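Local coordinates for protein homoserine O-acetyltransferase (Bacillus anthracis str. 'Ames Ancestor', PDB 3I1I) that probably transfers an acetyl group from acetyl-CoA to the hydroxyl of L-homoserine, a step on the way to methionine, at residues Val27-Leu37 with Thr83-Leu94. Sequence-based numbering, arbitrary orientation.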
loop_
_atom_site.group_PDB
_atom_site.type_symbol
_atom_site.label_atom_id
_atom_site.label_comp_id
_atom_site.label_asym_id
_atom_site.label_seq_id
_atom_site.Cartn_x
_atom_site.Cartn_y
_atom_site.Cartn_z
ATOM N N VAL A 27 17.891 7.060 -27.020
ATOM C CA VAL A 27 18.098 6.288 -25.801
ATOM C C VAL A 27 19.571 5.899 -25.658
ATOM O O VAL A 27 20.289 5.802 -26.649
ATOM C CB VAL A 27 17.249 4.986 -25.831
ATOM C CG1 VAL A 27 15.733 5.309 -25.953
ATOM C CG2 VAL A 27 17.682 4.137 -26.956
ATOM N N GLN A 28 19.996 5.670 -24.422
ATOM C CA GLN A 28 21.304 5.100 -24.113
ATOM C C GLN A 28 21.095 3.979 -23.100
ATOM O O GLN A 28 20.077 3.918 -22.433
ATOM C CB GLN A 28 22.229 6.140 -23.507
ATOM C CG GLN A 28 21.588 6.865 -22.313
ATOM C CD GLN A 28 22.503 7.853 -21.601
ATOM O OE1 GLN A 28 23.528 8.262 -22.133
ATOM N NE2 GLN A 28 22.135 8.210 -20.361
HETATM N N MSE A 29 22.105 3.133 -22.965
HETATM C CA MSE A 29 22.022 1.938 -22.182
HETATM C C MSE A 29 23.411 1.534 -21.718
HETATM O O MSE A 29 24.270 1.219 -22.525
HETATM C CB MSE A 29 21.415 0.833 -23.036
HETATM C CG MSE A 29 21.036 -0.422 -22.257
HETATM SE SE MSE A 29 20.423 -1.818 -23.482
HETATM C CE MSE A 29 18.796 -2.283 -22.654
ATOM N N GLY A 30 23.635 1.505 -20.416
ATOM C CA GLY A 30 24.921 1.040 -19.924
ATOM C C GLY A 30 25.018 -0.454 -20.056
ATOM O O GLY A 30 24.016 -1.114 -20.104
ATOM N N TYR A 31 26.217 -1.000 -20.126
ATOM C CA TYR A 31 26.356 -2.451 -20.051
ATOM C C TYR A 31 27.751 -2.812 -19.618
ATOM O O TYR A 31 28.616 -1.941 -19.498
ATOM C CB TYR A 31 26.044 -3.131 -21.383
ATOM C CG TYR A 31 27.028 -2.874 -22.503
ATOM C CD1 TYR A 31 28.005 -3.791 -22.807
ATOM C CD2 TYR A 31 26.939 -1.731 -23.300
ATOM C CE1 TYR A 31 28.912 -3.566 -23.838
ATOM C CE2 TYR A 31 27.840 -1.508 -24.369
ATOM C CZ TYR A 31 28.822 -2.424 -24.626
ATOM O OH TYR A 31 29.729 -2.236 -25.656
ATOM N N GLU A 32 27.964 -4.096 -19.373
ATOM C CA GLU A 32 29.264 -4.553 -18.977
ATOM C C GLU A 32 29.347 -6.012 -19.339
ATOM O O GLU A 32 28.315 -6.640 -19.493
ATOM C CB GLU A 32 29.497 -4.281 -17.482
ATOM C CG GLU A 32 28.724 -5.174 -16.528
ATOM C CD GLU A 32 28.734 -4.640 -15.123
ATOM O OE1 GLU A 32 28.224 -3.512 -14.955
ATOM O OE2 GLU A 32 29.228 -5.354 -14.187
ATOM N N THR A 33 30.561 -6.537 -19.509
ATOM C CA THR A 33 30.779 -7.905 -19.995
ATOM C C THR A 33 31.854 -8.583 -19.156
ATOM O O THR A 33 32.678 -7.932 -18.533
ATOM C CB THR A 33 31.218 -7.944 -21.507
ATOM O OG1 THR A 33 32.605 -7.557 -21.633
ATOM C CG2 THR A 33 30.336 -7.025 -22.391
ATOM N N TYR A 34 31.835 -9.905 -19.147
ATOM C CA TYR A 34 32.786 -10.702 -18.419
ATOM C C TYR A 34 33.190 -11.876 -19.313
ATOM O O TYR A 34 32.405 -12.346 -20.129
ATOM C CB TYR A 34 32.202 -11.241 -17.109
ATOM C CG TYR A 34 31.190 -10.353 -16.418
ATOM C CD1 TYR A 34 31.587 -9.242 -15.673
ATOM C CD2 TYR A 34 29.827 -10.640 -16.467
ATOM C CE1 TYR A 34 30.641 -8.419 -15.022
ATOM C CE2 TYR A 34 28.891 -9.826 -15.816
ATOM C CZ TYR A 34 29.299 -8.722 -15.101
ATOM O OH TYR A 34 28.365 -7.928 -14.445
ATOM N N GLY A 35 34.422 -12.361 -19.151
ATOM C CA GLY A 35 34.930 -13.424 -20.027
ATOM C C GLY A 35 35.291 -12.940 -21.428
ATOM O O GLY A 35 35.380 -11.741 -21.684
ATOM N N THR A 36 35.464 -13.897 -22.334
ATOM C CA THR A 36 36.011 -13.653 -23.649
ATOM C C THR A 36 35.123 -14.231 -24.739
ATOM O O THR A 36 34.756 -15.412 -24.713
ATOM C CB THR A 36 37.418 -14.310 -23.755
ATOM O OG1 THR A 36 38.206 -13.880 -22.653
ATOM C CG2 THR A 36 38.157 -13.941 -25.047
ATOM N N LEU A 37 34.815 -13.406 -25.725
ATOM C CA LEU A 37 34.038 -13.844 -26.863
ATOM C C LEU A 37 34.880 -14.810 -27.705
ATOM O O LEU A 37 36.010 -14.529 -28.000
ATOM C CB LEU A 37 33.665 -12.610 -27.659
ATOM C CG LEU A 37 32.621 -12.692 -28.773
ATOM C CD1 LEU A 37 31.258 -13.179 -28.217
ATOM C CD2 LEU A 37 32.551 -11.313 -29.449
ATOM N N THR A 83 32.793 -17.970 -16.603
ATOM C CA THR A 83 33.438 -16.964 -17.450
ATOM C C THR A 83 34.796 -17.400 -18.078
ATOM O O THR A 83 35.317 -16.690 -18.941
ATOM C CB THR A 83 33.666 -15.662 -16.677
ATOM O OG1 THR A 83 34.433 -15.940 -15.491
ATOM C CG2 THR A 83 32.346 -15.043 -16.302
ATOM N N ASN A 84 35.355 -18.556 -17.699
ATOM C CA ASN A 84 36.455 -19.136 -18.498
ATOM C C ASN A 84 35.923 -19.749 -19.779
ATOM O O ASN A 84 36.685 -20.135 -20.644
ATOM C CB ASN A 84 37.212 -20.242 -17.761
ATOM C CG ASN A 84 37.888 -19.761 -16.546
ATOM O OD1 ASN A 84 38.441 -18.659 -16.529
ATOM N ND2 ASN A 84 37.865 -20.581 -15.493
ATOM N N GLN A 85 34.615 -19.872 -19.896
ATOM C CA GLN A 85 34.006 -20.527 -21.050
ATOM C C GLN A 85 33.029 -19.655 -21.805
ATOM O O GLN A 85 32.924 -19.755 -23.021
ATOM C CB GLN A 85 33.269 -21.714 -20.532
ATOM C CG GLN A 85 33.021 -22.736 -21.555
ATOM C CD GLN A 85 32.397 -23.960 -20.943
ATOM O OE1 GLN A 85 32.737 -24.355 -19.806
ATOM N NE2 GLN A 85 31.473 -24.581 -21.690
ATOM N N TYR A 86 32.318 -18.786 -21.098
ATOM C CA TYR A 86 31.278 -17.975 -21.719
ATOM C C TYR A 86 31.627 -16.479 -21.708
ATOM O O TYR A 86 32.339 -15.976 -20.824
ATOM C CB TYR A 86 29.939 -18.205 -21.006
ATOM C CG TYR A 86 29.421 -19.606 -21.179
ATOM C CD1 TYR A 86 29.052 -20.047 -22.415
ATOM C CD2 TYR A 86 29.310 -20.490 -20.104
ATOM C CE1 TYR A 86 28.599 -21.312 -22.621
ATOM C CE2 TYR A 86 28.844 -21.790 -20.299
ATOM C CZ TYR A 86 28.486 -22.187 -21.570
ATOM O OH TYR A 86 28.012 -23.451 -21.856
ATOM N N PHE A 87 31.107 -15.776 -22.705
ATOM C CA PHE A 87 31.188 -14.332 -22.737
ATOM C C PHE A 87 29.841 -13.852 -22.209
ATOM O O PHE A 87 28.811 -14.077 -22.847
ATOM C CB PHE A 87 31.417 -13.877 -24.175
ATOM C CG PHE A 87 31.504 -12.404 -24.331
ATOM C CD1 PHE A 87 32.524 -11.699 -23.718
ATOM C CD2 PHE A 87 30.584 -11.728 -25.076
ATOM C CE1 PHE A 87 32.624 -10.344 -23.847
ATOM C CE2 PHE A 87 30.670 -10.350 -25.224
ATOM C CZ PHE A 87 31.698 -9.656 -24.606
ATOM N N VAL A 88 29.834 -13.191 -21.059
ATOM C CA VAL A 88 28.586 -12.835 -20.389
ATOM C C VAL A 88 28.330 -11.343 -20.487
ATOM O O VAL A 88 29.238 -10.561 -20.236
ATOM C CB VAL A 88 28.634 -13.256 -18.905
ATOM C CG1 VAL A 88 27.351 -12.815 -18.149
ATOM C CG2 VAL A 88 28.886 -14.759 -18.782
ATOM N N ILE A 89 27.106 -10.949 -20.876
ATOM C CA ILE A 89 26.737 -9.536 -20.998
ATOM C C ILE A 89 25.553 -9.214 -20.084
ATOM O O ILE A 89 24.658 -10.029 -19.886
ATOM C CB ILE A 89 26.267 -9.173 -22.440
ATOM C CG1 ILE A 89 27.262 -9.682 -23.481
ATOM C CG2 ILE A 89 26.000 -7.628 -22.575
ATOM C CD1 ILE A 89 26.751 -9.594 -24.952
ATOM N N CYS A 90 25.537 -8.004 -19.549
ATOM C CA CYS A 90 24.410 -7.524 -18.782
ATOM C C CYS A 90 24.282 -6.046 -19.008
ATOM O O CYS A 90 25.279 -5.352 -19.045
ATOM C CB CYS A 90 24.671 -7.804 -17.311
ATOM S SG CYS A 90 23.223 -7.463 -16.270
ATOM N N THR A 91 23.056 -5.565 -19.098
ATOM C CA THR A 91 22.765 -4.192 -19.481
ATOM C C THR A 91 21.869 -3.494 -18.446
ATOM O O THR A 91 21.134 -4.151 -17.718
ATOM C CB THR A 91 22.025 -4.175 -20.856
ATOM O OG1 THR A 91 20.746 -4.798 -20.717
ATOM C CG2 THR A 91 22.826 -4.923 -21.951
ATOM N N ASP A 92 21.908 -2.165 -18.401
ATOM C CA ASP A 92 20.982 -1.409 -17.578
ATOM C C ASP A 92 19.603 -1.284 -18.275
ATOM O O ASP A 92 19.529 -0.911 -19.426
ATOM C CB ASP A 92 21.472 0.028 -17.346
ATOM C CG ASP A 92 22.777 0.127 -16.570
ATOM O OD1 ASP A 92 23.009 -0.647 -15.615
ATOM O OD2 ASP A 92 23.544 1.057 -16.915
ATOM N N ASN A 93 18.523 -1.523 -17.543
ATOM C CA ASN A 93 17.182 -1.378 -18.066
ATOM C C ASN A 93 16.785 0.090 -18.228
ATOM O O ASN A 93 17.269 0.972 -17.486
ATOM C CB ASN A 93 16.203 -2.078 -17.133
ATOM C CG ASN A 93 16.434 -3.544 -17.049
ATOM O OD1 ASN A 93 17.072 -4.137 -17.919
ATOM N ND2 ASN A 93 15.893 -4.171 -16.006
ATOM N N LEU A 94 15.921 0.364 -19.202
ATOM C CA LEU A 94 15.227 1.674 -19.263
ATOM C C LEU A 94 14.586 2.085 -17.885
ATOM O O LEU A 94 14.157 1.221 -17.104
ATOM C CB LEU A 94 14.094 1.625 -20.300
ATOM C CG LEU A 94 14.337 1.753 -21.808
ATOM C CD1 LEU A 94 13.026 1.380 -22.529
ATOM C CD2 LEU A 94 14.795 3.192 -22.153
HETATM O O HOH W 1 35.001 -16.721 -21.754
#
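Tyr34 and Val88 exchange two backbone hydrogen bonds, Tyr34 N to Val88 O and Val88 N to Tyr34 O, both 2.9 Å, and Glu32 and Cys90 form the next such pair. The strand axes run antiparallel at 163°, with Tyr31-Thr91 and Thr33-Ile89 as the non-hydrogen-bonded pairs. A fifth bond, Asp92 N to Gly30 O (2.9 Å), continues the pairing past Thr91.

Phe87 buries more area than any other residue of the contact. With CG anti to the backbone N (chi1 179°), its ring lies against Thr33 and the turn after Tyr34: Leu37 CB sits over one face, 4.1 Å from the ring centroid, Gly35 O meets the edge, and Thr33 CB lies 3.6 Å from Phe87 CZ. On the sheet face of Glu32 and Cys90, Val88 CG1 touches the edge of the Tyr34 ring at CD2 (3.7 Å). The Tyr34 hydroxyl donates to Glu32 OE2 (2.7 Å) from above the carboxylate plane; His56 also bonds OE2, while Tyr61 and Ser55 hold OE1, so this buried carboxylate is gripped at both oxygens. A water joins Thr36 N to Thr83 O beyond the strand ends.

Strand 10-18 flanks 24-34, and strand 44-48 flanks 87-91. This antiparallel pairing joins the N-terminal strands to the parallel core, as is characteristic of the alpha/beta hydrolase fold.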